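Local coordinates for protein CDA peptide synthetase I (Streptomyces coelicolor, PDB 5DU9) that belongs to the nonribosomal peptide synthetases and is modelled here as their condensation domain, a two-lobed fold related to the CoA-dependent acyltransferases, at residues R54-G59 with Y170-E175; A58-L63 with A189-T194; A208-D213 with S343-E348; A215-L220 with N311-R316; L246-E251 with R427-L432. The protein carries 1 engineered substitution. All coordinates share one frame; numbering follows the deposited sequence.

Interaction 1 (R54-G59 with Y170-E175)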
# COMPACT_ATOMS: atom_id res chain seq x y z
N ARG A 54 9.92 14.65 15.73
CA ARG A 54 10.31 15.96 15.22
C ARG A 54 11.58 15.86 14.39
O ARG A 54 11.65 16.42 13.30
CB ARG A 54 10.49 16.95 16.37
CG ARG A 54 10.61 18.40 15.90
CD ARG A 54 10.44 19.38 17.04
NE ARG A 54 10.62 20.76 16.59
CZ ARG A 54 9.65 21.52 16.07
NH1 ARG A 54 8.42 21.05 15.94
NH2 ARG A 54 9.92 22.76 15.69
N LEU A 55 12.57 15.13 14.90
CA LEU A 55 13.82 14.93 14.18
C LEU A 55 13.59 14.14 12.90
O LEU A 55 14.20 14.42 11.87
CB LEU A 55 14.84 14.20 15.06
CG LEU A 55 15.35 14.95 16.29
CD1 LEU A 55 16.16 14.02 17.18
CD2 LEU A 55 16.18 16.15 15.88
N THR A 56 12.71 13.15 12.97
CA THR A 56 12.44 12.29 11.83
C THR A 56 11.76 13.08 10.72
O THR A 56 12.17 13.01 9.56
CB THR A 56 11.56 11.09 12.23
OG1 THR A 56 12.27 10.27 13.17
CG2 THR A 56 11.21 10.25 11.01
N VAL A 57 10.72 13.82 11.08
CA VAL A 57 10.00 14.62 10.10
C VAL A 57 10.95 15.64 9.47
O VAL A 57 10.99 15.78 8.24
CB VAL A 57 8.79 15.34 10.73
CG1 VAL A 57 8.18 16.36 9.77
CG2 VAL A 57 7.73 14.32 11.13
N ALA A 58 11.73 16.32 10.30
CA ALA A 58 12.66 17.34 9.82
C ALA A 58 13.60 16.80 8.73
O ALA A 58 14.01 17.55 7.84
CB ALA A 58 13.48 17.89 10.98
N GLY A 59 13.91 15.51 8.80
CA GLY A 59 14.82 14.89 7.86
C GLY A 59 14.13 14.17 6.71
O GLY A 59 14.78 13.51 5.91
N TYR A 170 9.05 4.39 9.57
CA TYR A 170 9.04 3.67 10.85
C TYR A 170 10.45 3.30 11.29
O TYR A 170 10.81 3.44 12.46
CB TYR A 170 8.19 2.41 10.76
CG TYR A 170 6.69 2.62 10.75
CD1 TYR A 170 6.08 3.49 11.64
CD2 TYR A 170 5.89 1.92 9.86
CE1 TYR A 170 4.70 3.66 11.64
CE2 TYR A 170 4.52 2.09 9.85
CZ TYR A 170 3.93 2.96 10.74
OH TYR A 170 2.57 3.12 10.73
N GLU A 171 11.26 2.81 10.35
CA GLU A 171 12.62 2.42 10.65
C GLU A 171 13.44 3.61 11.14
O GLU A 171 14.21 3.49 12.09
CB GLU A 171 13.30 1.78 9.43
CG GLU A 171 12.77 0.40 9.08
CD GLU A 171 13.77 -0.44 8.29
OE1 GLU A 171 14.72 0.14 7.73
OE2 GLU A 171 13.59 -1.67 8.24
N ARG A 172 13.28 4.75 10.48
CA ARG A 172 14.01 5.95 10.87
C ARG A 172 13.56 6.44 12.24
O ARG A 172 14.38 6.83 13.08
CB ARG A 172 13.84 7.05 9.82
CG ARG A 172 14.46 8.39 10.21
CD ARG A 172 15.94 8.27 10.52
NE ARG A 172 16.54 9.56 10.84
CZ ARG A 172 17.75 9.71 11.37
NH1 ARG A 172 18.50 8.65 11.65
NH2 ARG A 172 18.22 10.92 11.64
N LEU A 173 12.25 6.43 12.46
CA LEU A 173 11.68 6.86 13.73
C LEU A 173 12.27 6.06 14.88
O LEU A 173 12.69 6.62 15.90
CB LEU A 173 10.16 6.70 13.73
CG LEU A 173 9.44 7.10 15.02
CD1 LEU A 173 9.52 8.60 15.23
CD2 LEU A 173 8.00 6.63 15.00
N ALA A 174 12.30 4.74 14.72
CA ALA A 174 12.84 3.86 15.75
C ALA A 174 14.32 4.12 15.97
O ALA A 174 14.79 4.15 17.11
CB ALA A 174 12.61 2.41 15.37
N GLU A 175 15.06 4.32 14.88
CA GLU A 175 16.49 4.59 14.96
C GLU A 175 16.78 5.82 15.80
O GLU A 175 17.67 5.81 16.66
CB GLU A 175 17.07 4.77 13.55
CG GLU A 175 18.58 4.91 13.52
CD GLU A 175 19.12 5.03 12.12
OE1 GLU A 175 18.53 5.79 11.32
OE2 GLU A 175 20.13 4.37 11.80
O HOH W 1 16.14 12.77 10.54

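Interaction 2 (A58-L63 with A189-T194)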
# COMPACT_ATOMS: atom_id res chain seq x y z
N ALA A 58 11.73 16.32 10.30
CA ALA A 58 12.66 17.34 9.82
C ALA A 58 13.60 16.80 8.73
O ALA A 58 14.01 17.55 7.84
CB ALA A 58 13.48 17.89 10.98
N GLY A 59 13.91 15.51 8.80
CA GLY A 59 14.82 14.89 7.86
C GLY A 59 14.13 14.17 6.71
O GLY A 59 14.78 13.51 5.91
N THR A 60 12.80 14.31 6.63
CA THR A 60 12.00 13.64 5.61
C THR A 60 11.28 14.66 4.75
O THR A 60 10.21 15.14 5.12
CB THR A 60 10.97 12.69 6.25
OG1 THR A 60 11.63 11.79 7.15
CG2 THR A 60 10.23 11.89 5.19
N GLU A 61 11.86 14.99 3.59
CA GLU A 61 11.38 16.11 2.79
C GLU A 61 9.89 16.00 2.46
O GLU A 61 9.17 16.99 2.51
CB GLU A 61 12.18 16.22 1.48
CG GLU A 61 11.77 17.41 0.63
CD GLU A 61 12.69 17.67 -0.55
OE1 GLU A 61 13.71 16.97 -0.69
OE2 GLU A 61 12.40 18.59 -1.33
N THR A 62 9.42 14.80 2.13
CA THR A 62 8.04 14.66 1.69
C THR A 62 7.07 14.98 2.83
O THR A 62 5.97 15.48 2.59
CB THR A 62 7.76 13.25 1.15
OG1 THR A 62 6.52 13.25 0.44
CG2 THR A 62 7.73 12.20 2.26
N LEU A 63 7.48 14.72 4.07
CA LEU A 63 6.63 15.01 5.22
C LEU A 63 6.71 16.47 5.63
O LEU A 63 6.02 16.88 6.57
CB LEU A 63 7.01 14.11 6.40
CG LEU A 63 6.67 12.63 6.26
CD1 LEU A 63 7.22 11.85 7.45
CD2 LEU A 63 5.17 12.41 6.14
N ALA A 189 20.44 10.74 9.03
CA ALA A 189 19.44 10.13 8.16
C ALA A 189 20.10 9.71 6.86
O ALA A 189 21.10 10.31 6.44
CB ALA A 189 18.29 11.09 7.90
N ALA A 190 19.56 8.67 6.23
CA ALA A 190 20.10 8.16 4.97
C ALA A 190 18.99 8.03 3.94
O ALA A 190 18.70 6.93 3.47
CB ALA A 190 20.79 6.83 5.19
N PHE A 191 18.37 9.15 3.61
CA PHE A 191 17.32 9.17 2.59
C PHE A 191 17.87 9.72 1.28
O PHE A 191 18.92 10.37 1.26
CB PHE A 191 16.12 10.01 3.05
CG PHE A 191 15.33 9.38 4.17
CD1 PHE A 191 15.11 8.01 4.21
CD2 PHE A 191 14.79 10.17 5.18
CE1 PHE A 191 14.38 7.44 5.24
CE2 PHE A 191 14.06 9.60 6.20
CZ PHE A 191 13.85 8.24 6.23
N GLY A 192 17.16 9.44 0.19
CA GLY A 192 17.55 9.92 -1.12
C GLY A 192 16.87 11.22 -1.50
O GLY A 192 16.18 11.84 -0.68
N ASP A 193 17.06 11.64 -2.75
CA ASP A 193 16.61 12.94 -3.22
C ASP A 193 15.45 12.82 -4.20
O ASP A 193 15.53 12.11 -5.20
CB ASP A 193 17.77 13.69 -3.88
CG ASP A 193 17.35 15.05 -4.39
OD1 ASP A 193 17.21 15.98 -3.56
OD2 ASP A 193 17.15 15.20 -5.61
N THR A 194 14.37 13.55 -3.92
CA THR A 194 13.17 13.47 -4.73
C THR A 194 13.38 14.09 -6.11
O THR A 194 12.91 13.54 -7.11
CB THR A 194 11.99 14.18 -4.04
OG1 THR A 194 11.75 13.58 -2.76
CG2 THR A 194 10.72 14.07 -4.88
O HOH W 2 13.77 14.50 -1.28
O HOH W 3 14.31 16.89 -3.56

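Interaction 3 (A208-D213 with S343-E348)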
# COMPACT_ATOMS: atom_id res chain seq x y z
N ALA A 208 13.17 6.11 -25.65
CA ALA A 208 12.61 5.19 -26.63
C ALA A 208 11.79 4.10 -25.95
O ALA A 208 10.88 3.54 -26.56
CB ALA A 208 13.73 4.56 -27.46
N ARG A 209 12.11 3.81 -24.69
CA ARG A 209 11.42 2.75 -23.96
C ARG A 209 9.95 3.10 -23.74
O ARG A 209 9.10 2.21 -23.70
CB ARG A 209 12.09 2.49 -22.61
CG ARG A 209 11.50 1.32 -21.84
CD ARG A 209 12.29 1.02 -20.57
NE ARG A 209 13.69 0.68 -20.88
CZ ARG A 209 14.12 -0.53 -21.20
NH1 ARG A 209 13.28 -1.56 -21.26
NH2 ARG A 209 15.40 -0.73 -21.46
N TYR A 210 9.67 4.39 -23.58
CA TYR A 210 8.30 4.83 -23.32
C TYR A 210 7.36 4.38 -24.44
O TYR A 210 6.29 3.83 -24.18
CB TYR A 210 8.23 6.35 -23.17
CG TYR A 210 6.82 6.87 -23.02
CD1 TYR A 210 6.05 7.20 -24.12
CD2 TYR A 210 6.24 7.01 -21.76
CE1 TYR A 210 4.76 7.67 -23.99
CE2 TYR A 210 4.95 7.48 -21.62
CZ TYR A 210 4.21 7.80 -22.73
OH TYR A 210 2.93 8.27 -22.60
N GLU A 211 7.78 4.62 -25.68
CA GLU A 211 7.00 4.23 -26.85
C GLU A 211 6.78 2.72 -26.88
O GLU A 211 5.68 2.25 -27.15
CB GLU A 211 7.69 4.71 -28.13
CG GLU A 211 7.03 4.25 -29.41
CD GLU A 211 7.63 4.90 -30.65
OE1 GLU A 211 8.82 5.28 -30.60
OE2 GLU A 211 6.92 5.05 -31.66
N ARG A 212 7.83 1.97 -26.59
CA ARG A 212 7.75 0.51 -26.58
C ARG A 212 6.79 0.03 -25.50
O ARG A 212 5.99 -0.88 -25.73
CB ARG A 212 9.13 -0.12 -26.37
CG ARG A 212 10.09 0.10 -27.53
CD ARG A 212 11.30 -0.81 -27.43
NE ARG A 212 12.03 -0.63 -26.17
CZ ARG A 212 13.04 0.21 -25.99
NH1 ARG A 212 13.48 0.97 -26.99
NH2 ARG A 212 13.63 0.29 -24.80
N ASP A 213 6.88 0.64 -24.32
CA ASP A 213 6.00 0.28 -23.21
C ASP A 213 4.54 0.58 -23.55
O ASP A 213 3.65 -0.22 -23.28
CB ASP A 213 6.39 1.02 -21.93
CG ASP A 213 7.67 0.50 -21.31
OD1 ASP A 213 8.15 -0.58 -21.71
OD2 ASP A 213 8.20 1.19 -20.40
N SER A 343 7.23 -2.09 -16.58
CA SER A 343 6.61 -1.56 -15.36
C SER A 343 6.65 -0.04 -15.22
O SER A 343 5.94 0.51 -14.37
CB SER A 343 7.29 -2.19 -14.14
OG SER A 343 8.64 -1.76 -14.02
N ARG A 344 7.46 0.65 -16.02
CA ARG A 344 7.59 2.10 -15.86
C ARG A 344 6.42 2.84 -16.49
O ARG A 344 6.20 4.02 -16.21
CB ARG A 344 8.91 2.61 -16.44
CG ARG A 344 10.12 2.07 -15.70
CD ARG A 344 11.38 2.89 -15.97
NE ARG A 344 11.41 4.11 -15.17
CZ ARG A 344 12.52 4.80 -14.89
NH1 ARG A 344 13.69 4.40 -15.36
NH2 ARG A 344 12.45 5.90 -14.14
N PHE A 345 5.65 2.17 -17.34
CA PHE A 345 4.49 2.81 -17.94
C PHE A 345 3.41 2.96 -16.88
O PHE A 345 3.11 2.02 -16.17
CB PHE A 345 3.97 2.02 -19.13
CG PHE A 345 3.10 2.83 -20.05
CD1 PHE A 345 3.67 3.73 -20.94
CD2 PHE A 345 1.73 2.71 -20.02
CE1 PHE A 345 2.88 4.49 -21.78
CE2 PHE A 345 0.93 3.46 -20.86
CZ PHE A 345 1.51 4.35 -21.74
N ARG A 346 2.85 4.16 -16.78
CA ARG A 346 1.91 4.48 -15.72
C ARG A 346 0.54 3.87 -15.95
O ARG A 346 -0.01 3.96 -17.04
CB ARG A 346 1.77 6.00 -15.58
CG ARG A 346 3.06 6.71 -15.17
CD ARG A 346 3.55 6.26 -13.81
NE ARG A 346 2.52 6.42 -12.79
CZ ARG A 346 2.65 6.04 -11.52
NH1 ARG A 346 3.77 5.48 -11.08
NH2 ARG A 346 1.63 6.23 -10.68
N GLY A 347 -0.02 3.25 -14.92
CA GLY A 347 -1.32 2.63 -15.02
C GLY A 347 -2.39 3.63 -15.41
O GLY A 347 -3.29 3.34 -16.20
N GLU A 348 -2.29 4.83 -14.85
CA GLU A 348 -3.28 5.87 -15.12
C GLU A 348 -3.14 6.39 -16.55
O GLU A 348 -4.11 6.88 -17.14
CB GLU A 348 -3.17 7.01 -14.11
CG GLU A 348 -1.86 7.80 -14.14
CD GLU A 348 -0.76 7.21 -13.29
OE1 GLU A 348 -0.89 6.06 -12.81
OE2 GLU A 348 0.26 7.90 -13.10
O HOH W 4 9.24 -0.12 -18.30

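Interaction 4 (A215-L220 with N311-R316)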
# COMPACT_ATOMS: atom_id res chain seq x y z
N ALA A 215 3.17 0.71 -26.46
CA ALA A 215 2.72 -0.27 -27.45
C ALA A 215 2.42 -1.61 -26.79
O ALA A 215 1.43 -2.27 -27.13
CB ALA A 215 3.77 -0.44 -28.53
N TYR A 216 3.28 -2.02 -25.86
CA TYR A 216 3.08 -3.29 -25.16
C TYR A 216 1.74 -3.31 -24.43
O TYR A 216 0.96 -4.25 -24.58
CB TYR A 216 4.20 -3.53 -24.14
CG TYR A 216 3.93 -4.71 -23.23
CD1 TYR A 216 4.14 -6.01 -23.66
CD2 TYR A 216 3.45 -4.52 -21.94
CE1 TYR A 216 3.88 -7.09 -22.84
CE2 TYR A 216 3.20 -5.59 -21.10
CZ TYR A 216 3.42 -6.88 -21.56
OH TYR A 216 3.17 -7.94 -20.73
N TRP A 217 1.48 -2.27 -23.65
CA TRP A 217 0.30 -2.26 -22.80
C TRP A 217 -0.99 -2.07 -23.59
O TRP A 217 -2.00 -2.72 -23.30
CB TRP A 217 0.43 -1.17 -21.74
CG TRP A 217 1.35 -1.58 -20.64
CD1 TRP A 217 2.57 -1.05 -20.35
CD2 TRP A 217 1.12 -2.62 -19.69
NE1 TRP A 217 3.12 -1.70 -19.27
CE2 TRP A 217 2.25 -2.67 -18.85
CE3 TRP A 217 0.07 -3.52 -19.47
CZ2 TRP A 217 2.36 -3.58 -17.80
CZ3 TRP A 217 0.18 -4.42 -18.42
CH2 TRP A 217 1.32 -4.45 -17.61
N THR A 218 -0.98 -1.19 -24.58
CA THR A 218 -2.17 -0.98 -25.39
C THR A 218 -2.49 -2.24 -26.19
O THR A 218 -3.66 -2.59 -26.36
CB THR A 218 -2.03 0.22 -26.33
OG1 THR A 218 -0.84 0.08 -27.13
CG2 THR A 218 -1.95 1.51 -25.54
N GLY A 219 -1.45 -2.92 -26.66
CA GLY A 219 -1.63 -4.14 -27.43
C GLY A 219 -2.33 -5.23 -26.65
O GLY A 219 -3.13 -5.98 -27.21
N LEU A 220 -2.04 -5.32 -25.35
CA LEU A 220 -2.63 -6.34 -24.49
C LEU A 220 -4.12 -6.15 -24.24
O LEU A 220 -4.82 -7.10 -23.89
CB LEU A 220 -1.92 -6.37 -23.13
CG LEU A 220 -0.55 -7.04 -22.98
CD1 LEU A 220 -0.18 -7.08 -21.50
CD2 LEU A 220 -0.53 -8.44 -23.58
N ASN A 311 3.05 2.56 -8.61
CA ASN A 311 2.33 2.36 -9.86
C ASN A 311 1.41 1.15 -9.69
O ASN A 311 1.67 0.30 -8.86
CB ASN A 311 3.32 2.17 -11.01
CG ASN A 311 2.68 2.26 -12.38
OD1 ASN A 311 1.65 2.91 -12.57
ND2 ASN A 311 3.31 1.63 -13.35
N ARG A 312 0.34 1.11 -10.47
CA ARG A 312 -0.56 -0.04 -10.46
C ARG A 312 -0.83 -0.48 -11.88
O ARG A 312 -1.24 0.33 -12.71
CB ARG A 312 -1.87 0.31 -9.75
CG ARG A 312 -2.92 -0.79 -9.83
CD ARG A 312 -3.98 -0.61 -8.77
NE ARG A 312 -4.52 0.75 -8.76
CZ ARG A 312 -5.30 1.24 -7.81
NH1 ARG A 312 -5.65 0.48 -6.77
NH2 ARG A 312 -5.74 2.49 -7.89
N LEU A 313 -0.59 -1.75 -12.17
CA LEU A 313 -0.72 -2.26 -13.53
C LEU A 313 -1.61 -3.49 -13.59
O LEU A 313 -1.68 -4.26 -12.63
CB LEU A 313 0.65 -2.57 -14.11
CG LEU A 313 1.45 -1.32 -14.48
CD1 LEU A 313 2.91 -1.66 -14.67
CD2 LEU A 313 0.88 -0.67 -15.73
N PRO A 314 -2.31 -3.67 -14.72
CA PRO A 314 -3.26 -4.77 -14.87
C PRO A 314 -2.57 -6.07 -15.27
O PRO A 314 -1.78 -6.09 -16.21
CB PRO A 314 -4.17 -4.28 -15.99
CG PRO A 314 -3.26 -3.48 -16.85
CD PRO A 314 -2.28 -2.81 -15.92
N LEU A 315 -2.87 -7.13 -14.53
CA LEU A 315 -2.35 -8.45 -14.82
C LEU A 315 -3.48 -9.29 -15.41
O LEU A 315 -4.44 -9.63 -14.72
CB LEU A 315 -1.80 -9.10 -13.55
CG LEU A 315 -0.94 -10.34 -13.72
CD1 LEU A 315 0.41 -9.99 -14.33
CD2 LEU A 315 -0.76 -11.02 -12.38
N ARG A 316 -3.36 -9.59 -16.70
CA ARG A 316 -4.39 -10.34 -17.39
C ARG A 316 -4.00 -11.80 -17.47
O ARG A 316 -2.90 -12.14 -17.91
CB ARG A 316 -4.61 -9.77 -18.78
CG ARG A 316 -5.87 -10.26 -19.41
CD ARG A 316 -6.19 -9.47 -20.64
NE ARG A 316 -7.58 -9.62 -21.02
CZ ARG A 316 -8.15 -8.94 -22.00
NH1 ARG A 316 -7.45 -8.05 -22.70
NH2 ARG A 316 -9.43 -9.15 -22.27

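Interaction 5 (L246-E251 with R427-L432)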
# COMPACT_ATOMS: atom_id res chain seq x y z
N LEU A 246 -8.59 -9.77 8.65
CA LEU A 246 -8.61 -11.13 9.15
C LEU A 246 -7.20 -11.58 9.47
O LEU A 246 -6.34 -11.58 8.59
CB LEU A 246 -9.25 -12.08 8.13
CG LEU A 246 -9.22 -13.58 8.45
CD1 LEU A 246 -9.94 -13.87 9.75
CD2 LEU A 246 -9.83 -14.37 7.31
N GLY A 247 -6.96 -11.94 10.72
CA GLY A 247 -5.67 -12.46 11.14
C GLY A 247 -5.58 -13.96 10.93
O GLY A 247 -6.46 -14.70 11.37
N LEU A 248 -4.51 -14.38 10.26
CA LEU A 248 -4.25 -15.79 9.99
C LEU A 248 -2.96 -16.21 10.67
O LEU A 248 -1.89 -15.71 10.32
CB LEU A 248 -4.15 -16.06 8.48
CG LEU A 248 -5.36 -15.65 7.63
CD1 LEU A 248 -5.05 -15.92 6.17
CD2 LEU A 248 -6.61 -16.40 8.06
N PRO A 249 -3.03 -17.14 11.64
CA PRO A 249 -1.79 -17.56 12.28
C PRO A 249 -0.97 -18.48 11.38
O PRO A 249 -1.49 -18.96 10.37
CB PRO A 249 -2.29 -18.30 13.52
CG PRO A 249 -3.61 -18.84 13.13
CD PRO A 249 -4.21 -17.81 12.21
N PRO A 250 0.30 -18.72 11.74
CA PRO A 250 1.17 -19.59 10.94
C PRO A 250 0.58 -20.97 10.64
O PRO A 250 0.84 -21.52 9.57
CB PRO A 250 2.42 -19.72 11.82
CG PRO A 250 2.46 -18.44 12.58
CD PRO A 250 1.02 -18.10 12.86
N GLU A 251 -0.22 -21.52 11.55
CA GLU A 251 -0.85 -22.82 11.33
C GLU A 251 -1.70 -22.81 10.06
O GLU A 251 -1.86 -23.84 9.41
CB GLU A 251 -1.71 -23.21 12.54
CG GLU A 251 -2.39 -24.57 12.42
CD GLU A 251 -1.41 -25.73 12.38
OE1 GLU A 251 -0.24 -25.55 12.80
OE2 GLU A 251 -1.80 -26.82 11.91
N ARG A 427 -14.23 -16.75 2.73
CA ARG A 427 -14.41 -17.67 1.60
C ARG A 427 -13.14 -17.75 0.76
O ARG A 427 -12.71 -18.84 0.36
CB ARG A 427 -15.57 -17.22 0.72
CG ARG A 427 -15.94 -18.22 -0.36
CD ARG A 427 -17.07 -17.70 -1.23
NE ARG A 427 -18.24 -17.33 -0.44
CZ ARG A 427 -19.18 -16.48 -0.84
NH1 ARG A 427 -19.10 -15.90 -2.03
NH2 ARG A 427 -20.20 -16.21 -0.05
N PHE A 428 -12.53 -16.60 0.49
CA PHE A 428 -11.33 -16.57 -0.32
C PHE A 428 -10.18 -17.29 0.36
O PHE A 428 -9.50 -18.10 -0.26
CB PHE A 428 -10.92 -15.13 -0.62
CG PHE A 428 -9.50 -15.01 -1.07
CD1 PHE A 428 -9.10 -15.52 -2.30
CD2 PHE A 428 -8.55 -14.40 -0.27
CE1 PHE A 428 -7.80 -15.43 -2.71
CE2 PHE A 428 -7.24 -14.31 -0.68
CZ PHE A 428 -6.86 -14.82 -1.90
N VAL A 429 -9.95 -17.00 1.64
CA VAL A 429 -8.83 -17.60 2.35
C VAL A 429 -8.98 -19.12 2.43
O VAL A 429 -7.99 -19.84 2.35
CB VAL A 429 -8.66 -17.00 3.77
CG1 VAL A 429 -7.64 -17.79 4.58
CG2 VAL A 429 -8.23 -15.54 3.68
N ARG A 430 -10.21 -19.61 2.59
CA ARG A 430 -10.44 -21.05 2.63
C ARG A 430 -10.09 -21.69 1.29
O ARG A 430 -9.45 -22.74 1.23
CB ARG A 430 -11.89 -21.36 3.01
CG ARG A 430 -12.23 -22.85 2.95
CD ARG A 430 -13.61 -23.15 3.54
NE ARG A 430 -14.64 -22.28 3.00
CZ ARG A 430 -15.95 -22.43 3.22
NH1 ARG A 430 -16.39 -23.44 3.96
NH2 ARG A 430 -16.81 -21.58 2.69
N PHE A 431 -10.52 -21.05 0.20
CA PHE A 431 -10.24 -21.55 -1.14
C PHE A 431 -8.73 -21.51 -1.43
O PHE A 431 -8.16 -22.48 -1.92
CB PHE A 431 -11.01 -20.74 -2.18
CG PHE A 431 -11.01 -21.35 -3.56
CD1 PHE A 431 -11.57 -22.60 -3.79
CD2 PHE A 431 -10.48 -20.65 -4.63
CE1 PHE A 431 -11.58 -23.14 -5.07
CE2 PHE A 431 -10.49 -21.19 -5.90
CZ PHE A 431 -11.04 -22.44 -6.12
N LEU A 432 -8.10 -20.38 -1.10
CA LEU A 432 -6.66 -20.21 -1.26
C LEU A 432 -5.89 -21.32 -0.55
O LEU A 432 -4.97 -21.91 -1.11
CB LEU A 432 -6.23 -18.84 -0.72
CG LEU A 432 -4.73 -18.55 -0.68
CD1 LEU A 432 -4.14 -18.53 -2.07
CD2 LEU A 432 -4.46 -17.23 0.04

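Interaction 1 (R54-G59 with Y170-E175)
T56 packs against R172 and L173 in a small, buried helix-to-helix contact that brings the last turns of helix 46-58 onto the middle of helix 163-182. The backbones approach closely, with T56 CA 5.8 Å from L173 CA, and a short branched residue suits that spacing. Its OG1 turns back beside its own backbone N (chi1 -64°) and hydrogen-bonds A52 O one helical turn earlier, so a buried hydroxyl can rest 3.5 Å from L173 CA. L173 crosses T56 at about a right angle and also touches Y152 of strand 149-157. Such packing belongs to the N-terminal lobe of the condensation-domain fold, where helix 163-182, which begins at the end of the HHxxxDG signature, lies against the large mixed sheet. T56 CG2 slides past the aliphatic part of R172, meeting CG at 3.8 Å. Beyond it the arginine bends at chi2 (57°), and its guanidinium leaves the apolar seam. R172 NH1 forms a salt bridge with E175 OE1 at 2.9 Å and also hydrogen-bonds P187 O. R172 NH2 donates to a water at 3.0 Å, which donates to L55 O at 2.9 Å, joining the helices where the G59 N to L55 O bond is weak.

Interaction 2 (A58-L63 with A189-T194)
F191, G59 and E61 carry this contact between two connecting segments. The F191 ring presents its edge to G59: CD2 lies 3.4 Å from G59 O, which sits near the ring plane, so the polarised ring C-H groups face a carbonyl oxygen. T60 OG1 stands obliquely 3.4 Å from F191 CE2, while its hydroxyl is hydrogen-bonded to T56 O. E61, opening a 3-10 turn, works through water. Its extended side chain (CG anti to the backbone N, chi1 -178°) sends OE1 to two waters: one accepts from T194 N at 2.9 Å, and the other donates to both E61 OE1 and D193 OD1. The second water bridges two carboxylates whose OE1 and OD1 are 4.6 Å apart, a closeness it probably eases along with R77, the salt-bridge partner of E61 OE2. D193 N-caps helix 194-205 through OD2 to R196 N. The contact ties the turn between helix 46-58 and strand 65-69 to the start of helix 194-205, with F191 also packed on L168 and R172 of helix 163-182.

Interaction 3 (A208-D213 with S343-E348)
R344 is the first residue of 343-348 to meet helix 208-213, and water joins the two. R344 N donates to a water at 3.0 Å, and that water donates to D213 OD2 at 2.7 Å. The same carboxylate oxygen is hydrogen-bonded to Y204 OH of helix 194-205, so an aspartate here can serve two partners in a buried position. F345 follows and supplies most of the apolar contact. Its CB lies 3.8 Å from D213 CB, and with CG anti to the backbone N (chi1 -161°), its ring turns one face to D213 O and reaches Y210. F345 CE1 sits over one face of the Y210 ring, 3.6 Å from CE2, with the two planes inclined at 46°; two broad rings suit a place where helix and loop meet through side chains. In the condensation-domain fold this loop links helices 325-341 and 347-354 of the C-terminal lobe and leads to the ligand pocket. R346, at the N-cap position of helix 347-354, turns from helix 208-213 and forms a salt bridge to E348, with NE to OE2 at 2.7 Å and nearly straight (162°). R346 NH1 and NH2 are also held by V309 O and S310 O, and G347 N by N311 OD1. E348 touches the bound (2S)-2-amino-N-butyl-propanamide, so R346 is a second-shell residue, consistent with holding that pocket side chain in place.

Interaction 4 (A215-L220 with N311-R316)
W217 is clasped against L313 and P314 at the closely packed end of this contact, where helix 215-220 lies over strand 311-316 with axes 10.9 Å apart and inclined at 46°. L313 CD2 makes a CH-pi contact over one face of the indole, 4.1 Å from the centroid of the W217 six-membered ring, while Y216 CE2 covers the opposite face. P314 meets the rim: its O lies near the ring plane, 3.4 Å from W217 CZ3, and its CD is 3.9 Å from the same carbon. A tryptophan suits this place because its broad rings span from helix to strand, and NE1 is satisfied by H342 O. The other end is looser. L220 is exposed, and the extended R316 crosses to it with a weak hydrogen bond, NH1 to L220 O at 3.0 Å and bent to 128°, while NH2 forms a salt bridge with D223. In this part of the C-terminal lobe, apolar packing evidently supplies most of the hold; the arginine adds a weaker polar tie at the exposed L220.

Interaction 5 (L246-E251 with R427-L432)
L248 and V429 reach toward each other tip to tip, and this end-on meeting of two methyl-bearing side chains is the heart of the contact. L248 CD1 lies 3.6 Å from V429 CG1, and L248 CD2 is 3.9 Å from the same methyl, so the leucine fork closes on one branch of the valine. The backbones stay well apart, with L248 CA 9.1 Å from V429 CA, and the gap is bridged by side chains alone. V429 spreads its two methyls to different neighbours: with CG1 anti to the backbone N (chi1 170°), CG2 is left beside that N, where it meets L246 CD2 at 4.1 Å. L246 comes in obliquely rather than end-on. Alternate residues of a strand lie on the same face, and the CB bonds of both leucines point toward helix 418-437, with G247 between them taking no part in the contact. Branched aliphatic residues suit this interface, where methyl meets methyl and L248 and V429 are buried. This is plain hydrophobic packing of helix on sheet in the C-terminal lobe. Strand 242-248, an outermost strand of its mixed sheet, pairs with strand 404-411 through backbone hydrogen bonds of L246 with V407 and L248 with L405. Helix 418-437 lies against it, and helix 250-263, whose N-cap position is P249, adds T253 beside L248 and R252 beside V429.

How the interactions relate
Interactions 1 and 2 lie in the N-terminal lobe and share A58 and G59; R172 links them, with its CB packed on the F191 ring. Interactions 3 and 4 both use helix 208-220, their centres about 9 Å apart, and meet where N311 probably hydrogen-bonds F345 O and G347 N; each holds one ligand-pocket residue, E348 and R312. Interaction 5 stands apart, its nearest atoms about 13 Å from interaction 4. Interactions 1, 4 and 5 are mainly buried, while 2 and 3 are partly buried. Chemistry follows place: interaction 5 is purely aliphatic, 4 is led by an aromatic ring, and 1, 2 and 3 add bridging waters.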